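Long-range contact in pentacotripeptide-repeat region of PRORP domain-containing protein (Brachypodium distachyon, PDB 4ME2), which probably binds specific RNA sequences in the chloroplast, group II intron RNA among them, through an array of helix-turn-helix pentatricopeptide repeats: residues Val168-Val179 against Cys200-Met210. Numbering follows the deposited sequence.
Sequences VYKLTRLVRALV and CEVDEYMYRVM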
loop_
_atom_site.group_PDB
_atom_site.type_symbol
_atom_site.label_atom_id
_atom_site.label_comp_id
_atom_site.label_asym_id
_atom_site.label_seq_id
_atom_site.Cartn_x
_atom_site.Cartn_y
_atom_site.Cartn_z
ATOM N N VAL A 168 13.021 -2.688 -6.294
ATOM C CA VAL A 168 12.262 -2.368 -7.503
ATOM C C VAL A 168 11.203 -3.418 -7.828
ATOM O O VAL A 168 10.104 -3.076 -8.267
ATOM C CB VAL A 168 13.194 -2.147 -8.714
ATOM C CG1 VAL A 168 12.406 -2.114 -10.017
ATOM C CG2 VAL A 168 13.989 -0.860 -8.537
ATOM N N TYR A 169 11.526 -4.689 -7.606
ATOM C CA TYR A 169 10.575 -5.763 -7.877
ATOM C C TYR A 169 9.310 -5.610 -7.031
ATOM O O TYR A 169 8.195 -5.679 -7.549
ATOM C CB TYR A 169 11.216 -7.137 -7.650
ATOM C CG TYR A 169 10.236 -8.281 -7.722
ATOM C CD1 TYR A 169 9.873 -8.842 -8.947
ATOM C CD2 TYR A 169 9.667 -8.804 -6.562
ATOM C CE1 TYR A 169 8.968 -9.888 -9.014
ATOM C CE2 TYR A 169 8.763 -9.850 -6.620
ATOM C CZ TYR A 169 8.420 -10.389 -7.845
ATOM O OH TYR A 169 7.523 -11.428 -7.902
ATOM N N LYS A 170 9.490 -5.391 -5.735
ATOM C CA LYS A 170 8.357 -5.203 -4.837
ATOM C C LYS A 170 7.628 -3.893 -5.126
ATOM O O LYS A 170 6.396 -3.840 -5.078
ATOM C CB LYS A 170 8.814 -5.257 -3.382
ATOM C CG LYS A 170 9.274 -6.636 -2.947
ATOM C CD LYS A 170 9.858 -6.598 -1.546
ATOM C CE LYS A 170 9.519 -7.870 -0.787
ATOM N NZ LYS A 170 10.106 -7.839 0.582
ATOM N N LEU A 171 8.380 -2.842 -5.433
ATOM C CA LEU A 171 7.762 -1.567 -5.795
ATOM C C LEU A 171 6.910 -1.722 -7.053
ATOM O O LEU A 171 5.815 -1.154 -7.151
ATOM C CB LEU A 171 8.823 -0.486 -6.001
ATOM C CG LEU A 171 8.289 0.939 -6.166
ATOM C CD1 LEU A 171 7.732 1.463 -4.849
ATOM C CD2 LEU A 171 9.372 1.861 -6.706
ATOM N N THR A 172 7.405 -2.504 -8.010
ATOM C CA THR A 172 6.689 -2.703 -9.269
ATOM C C THR A 172 5.418 -3.523 -9.045
ATOM O O THR A 172 4.398 -3.293 -9.701
ATOM C CB THR A 172 7.587 -3.349 -10.351
ATOM O OG1 THR A 172 8.754 -2.535 -10.548
ATOM C CG2 THR A 172 6.840 -3.451 -11.681
ATOM N N ARG A 173 5.485 -4.473 -8.114
ATOM C CA ARG A 173 4.319 -5.265 -7.724
ATOM C C ARG A 173 3.195 -4.377 -7.205
ATOM O O ARG A 173 2.034 -4.574 -7.566
ATOM C CB ARG A 173 4.677 -6.295 -6.651
ATOM C CG ARG A 173 5.384 -7.530 -7.182
ATOM C CD ARG A 173 5.339 -8.685 -6.191
ATOM N NE ARG A 173 4.007 -9.279 -6.064
ATOM C CZ ARG A 173 3.448 -10.087 -6.963
ATOM N NH1 ARG A 173 4.091 -10.404 -8.083
ATOM N NH2 ARG A 173 2.233 -10.576 -6.747
ATOM N N LEU A 174 3.545 -3.415 -6.355
ATOM C CA LEU A 174 2.563 -2.459 -5.844
ATOM C C LEU A 174 1.972 -1.620 -6.978
ATOM O O LEU A 174 0.752 -1.424 -7.049
ATOM C CB LEU A 174 3.180 -1.568 -4.766
ATOM C CG LEU A 174 2.312 -0.406 -4.271
ATOM C CD1 LEU A 174 0.996 -0.891 -3.676
ATOM C CD2 LEU A 174 3.074 0.421 -3.247
ATOM N N VAL A 175 2.829 -1.144 -7.877
ATOM C CA VAL A 175 2.372 -0.308 -8.986
ATOM C C VAL A 175 1.468 -1.109 -9.937
ATOM O O VAL A 175 0.434 -0.616 -10.382
ATOM C CB VAL A 175 3.557 0.343 -9.742
ATOM C CG1 VAL A 175 3.084 0.945 -11.053
ATOM C CG2 VAL A 175 4.231 1.402 -8.874
ATOM N N ARG A 176 1.860 -2.348 -10.236
ATOM C CA ARG A 176 1.027 -3.272 -11.016
ATOM C C ARG A 176 -0.349 -3.445 -10.379
ATOM O O ARG A 176 -1.381 -3.420 -11.057
ATOM C CB ARG A 176 1.681 -4.655 -11.054
ATOM C CG ARG A 176 2.317 -5.083 -12.363
ATOM C CD ARG A 176 2.910 -6.486 -12.204
ATOM N NE ARG A 176 1.936 -7.557 -12.430
ATOM C CZ ARG A 176 2.211 -8.856 -12.348
ATOM N NH1 ARG A 176 3.432 -9.264 -12.035
ATOM N NH2 ARG A 176 1.262 -9.754 -12.573
ATOM N N ALA A 177 -0.351 -3.649 -9.065
ATOM C CA ALA A 177 -1.600 -3.896 -8.352
ATOM C C ALA A 177 -2.490 -2.663 -8.414
ATOM O O ALA A 177 -3.691 -2.773 -8.649
ATOM C CB ALA A 177 -1.333 -4.307 -6.909
ATOM N N LEU A 178 -1.897 -1.487 -8.228
ATOM C CA LEU A 178 -2.674 -0.247 -8.252
ATOM C C LEU A 178 -3.307 -0.009 -9.619
ATOM O O LEU A 178 -4.483 0.336 -9.715
ATOM C CB LEU A 178 -1.805 0.946 -7.858
ATOM C CG LEU A 178 -1.385 1.002 -6.387
ATOM C CD1 LEU A 178 -0.260 2.007 -6.179
ATOM C CD2 LEU A 178 -2.579 1.329 -5.502
ATOM N N VAL A 179 -2.525 -0.188 -10.677
ATOM C CA VAL A 179 -3.040 -0.001 -12.026
ATOM C C VAL A 179 -4.174 -0.996 -12.327
ATOM O O VAL A 179 -5.236 -0.598 -12.813
ATOM C CB VAL A 179 -1.911 -0.062 -13.070
ATOM C CG1 VAL A 179 -2.484 -0.236 -14.457
ATOM C CG2 VAL A 179 -1.060 1.207 -12.990
ATOM N N CYS A 200 15.052 6.375 -8.314
ATOM C CA CYS A 200 15.099 4.920 -8.259
ATOM C C CYS A 200 15.244 4.384 -9.680
ATOM O O CYS A 200 14.329 4.517 -10.494
ATOM C CB CYS A 200 13.840 4.366 -7.584
ATOM S SG CYS A 200 13.855 2.587 -7.246
ATOM N N GLU A 201 16.402 3.803 -9.987
ATOM C CA GLU A 201 16.643 3.251 -11.326
ATOM C C GLU A 201 15.792 2.015 -11.571
ATOM O O GLU A 201 15.920 1.009 -10.875
ATOM C CB GLU A 201 18.133 2.944 -11.560
ATOM C CG GLU A 201 18.849 3.894 -12.519
ATOM C CD GLU A 201 19.196 3.270 -13.869
ATOM O OE1 GLU A 201 19.188 2.023 -13.981
ATOM O OE2 GLU A 201 19.488 4.031 -14.819
ATOM N N VAL A 202 14.910 2.105 -12.560
ATOM C CA VAL A 202 13.900 1.078 -12.790
ATOM C C VAL A 202 14.052 0.434 -14.175
ATOM O O VAL A 202 14.870 0.878 -14.982
ATOM C CB VAL A 202 12.487 1.667 -12.580
ATOM C CG1 VAL A 202 11.983 2.337 -13.849
ATOM C CG2 VAL A 202 11.527 0.601 -12.079
ATOM N N ASP A 203 13.263 -0.604 -14.441
ATOM C CA ASP A 203 13.379 -1.397 -15.667
ATOM C C ASP A 203 12.396 -0.940 -16.745
ATOM O O ASP A 203 11.537 -0.093 -16.497
ATOM C CB ASP A 203 13.159 -2.886 -15.344
ATOM C CG ASP A 203 13.185 -3.778 -16.584
ATOM O OD1 ASP A 203 14.152 -3.687 -17.373
ATOM O OD2 ASP A 203 12.236 -4.570 -16.771
ATOM N N GLU A 204 12.532 -1.506 -17.944
ATOM C CA GLU A 204 11.569 -1.281 -19.020
ATOM C C GLU A 204 10.173 -1.681 -18.574
ATOM O O GLU A 204 9.195 -1.011 -18.907
ATOM C CB GLU A 204 11.946 -2.069 -20.274
ATOM C CG GLU A 204 10.919 -1.981 -21.393
ATOM C CD GLU A 204 11.370 -2.669 -22.668
ATOM O OE1 GLU A 204 12.149 -3.644 -22.588
ATOM O OE2 GLU A 204 10.937 -2.238 -23.757
ATOM N N TYR A 205 10.092 -2.783 -17.829
ATOM C CA TYR A 205 8.815 -3.276 -17.317
ATOM C C TYR A 205 8.025 -2.232 -16.518
ATOM O O TYR A 205 6.830 -2.086 -16.726
ATOM C CB TYR A 205 9.008 -4.558 -16.500
ATOM C CG TYR A 205 7.720 -5.185 -16.020
ATOM C CD1 TYR A 205 6.687 -5.472 -16.910
ATOM C CD2 TYR A 205 7.538 -5.496 -14.675
ATOM C CE1 TYR A 205 5.508 -6.042 -16.474
ATOM C CE2 TYR A 205 6.364 -6.073 -14.229
ATOM C CZ TYR A 205 5.354 -6.340 -15.134
ATOM O OH TYR A 205 4.191 -6.916 -14.704
ATOM N N MET A 206 8.679 -1.512 -15.610
ATOM C CA MET A 206 7.981 -0.468 -14.856
ATOM C C MET A 206 7.386 0.587 -15.790
ATOM O O MET A 206 6.253 1.028 -15.596
ATOM C CB MET A 206 8.909 0.199 -13.848
ATOM C CG MET A 206 8.311 1.413 -13.150
ATOM S SD MET A 206 6.899 1.037 -12.092
ATOM C CE MET A 206 7.722 0.748 -10.529
ATOM N N TYR A 207 8.160 0.990 -16.793
ATOM C CA TYR A 207 7.701 2.001 -17.748
ATOM C C TYR A 207 6.481 1.529 -18.529
ATOM O O TYR A 207 5.524 2.281 -18.717
ATOM C CB TYR A 207 8.820 2.392 -18.717
ATOM C CG TYR A 207 10.014 3.031 -18.056
ATOM C CD1 TYR A 207 9.862 4.109 -17.191
ATOM C CD2 TYR A 207 11.302 2.566 -18.306
ATOM C CE1 TYR A 207 10.956 4.700 -16.582
ATOM C CE2 TYR A 207 12.400 3.148 -17.700
ATOM C CZ TYR A 207 12.222 4.214 -16.845
ATOM O OH TYR A 207 13.307 4.795 -16.245
ATOM N N ARG A 208 6.518 0.283 -18.989
ATOM C CA ARG A 208 5.423 -0.250 -19.785
ATOM C C ARG A 208 4.150 -0.370 -18.953
ATOM O O ARG A 208 3.064 -0.058 -19.434
ATOM C CB ARG A 208 5.796 -1.604 -20.395
ATOM C CG ARG A 208 6.995 -1.559 -21.335
ATOM C CD ARG A 208 7.209 -2.898 -22.020
ATOM N NE ARG A 208 5.960 -3.395 -22.594
ATOM C CZ ARG A 208 5.853 -4.444 -23.405
ATOM N NH1 ARG A 208 6.930 -5.136 -23.764
ATOM N NH2 ARG A 208 4.659 -4.797 -23.865
ATOM N N VAL A 209 4.298 -0.820 -17.708
ATOM C CA VAL A 209 3.164 -0.923 -16.791
ATOM C C VAL A 209 2.479 0.435 -16.680
ATOM O O VAL A 209 1.260 0.543 -16.839
ATOM C CB VAL A 209 3.605 -1.389 -15.383
ATOM C CG1 VAL A 209 2.468 -1.241 -14.378
ATOM C CG2 VAL A 209 4.085 -2.833 -15.425
ATOM N N MET A 210 3.289 1.457 -16.427
ATOM C CA MET A 210 2.791 2.798 -16.142
ATOM C C MET A 210 2.257 3.508 -17.385
ATOM O O MET A 210 1.165 4.075 -17.351
ATOM C CB MET A 210 3.867 3.625 -15.437
ATOM C CG MET A 210 3.986 3.312 -13.952
ATOM S SD MET A 210 2.473 3.748 -13.067
ATOM C CE MET A 210 2.461 5.521 -13.327
#
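C200 meets V168 where the loop before helix 204-216 passes the start of helix 168-180: SG lies 3.7 Å from V168 CG2, and the same methyl touches the E201 carbonyl. The other V168 methyl, CG1, packs against V202 CG2 at 3.5 Å, the two side chains meeting roughly perpendicular. D203 is the N-cap of the second helix, its OD2 accepting from Y205 N at 3.0 Å from well above the carboxylate plane. With CG anti to the backbone N (chi1 -176°), Y205 reaches across to T172, whose CG2 sits 3.7 Å from ring atom CE2, while V209 CG2 covers one ring face near the rim. M206 turns at its second torsion (chi2 65°), bringing CE to 3.4 Å from T172 OG1 and also against V175 CG2. That hydroxyl donates to V168 O (2.7 Å), a carbonyl that T172 N approaches from the opposite face. V209 CG1 packs on V175 CG1, and M210 SD reaches that same methyl at 3.5 Å. The segment axes run 14° from parallel, with helix 184-197 between them in sequence, consistent with the helix-turn-helix solenoid of a pentatricopeptide repeat protein; L171 and M210 both touch that helix. No hydrogen bond crosses between the two segments. Cohesion between them therefore rests mainly on methyl, thioether and ring contacts, and the T172 hydroxyl, donating within its own helix, can probably sit beside the M206 methyl at little cost.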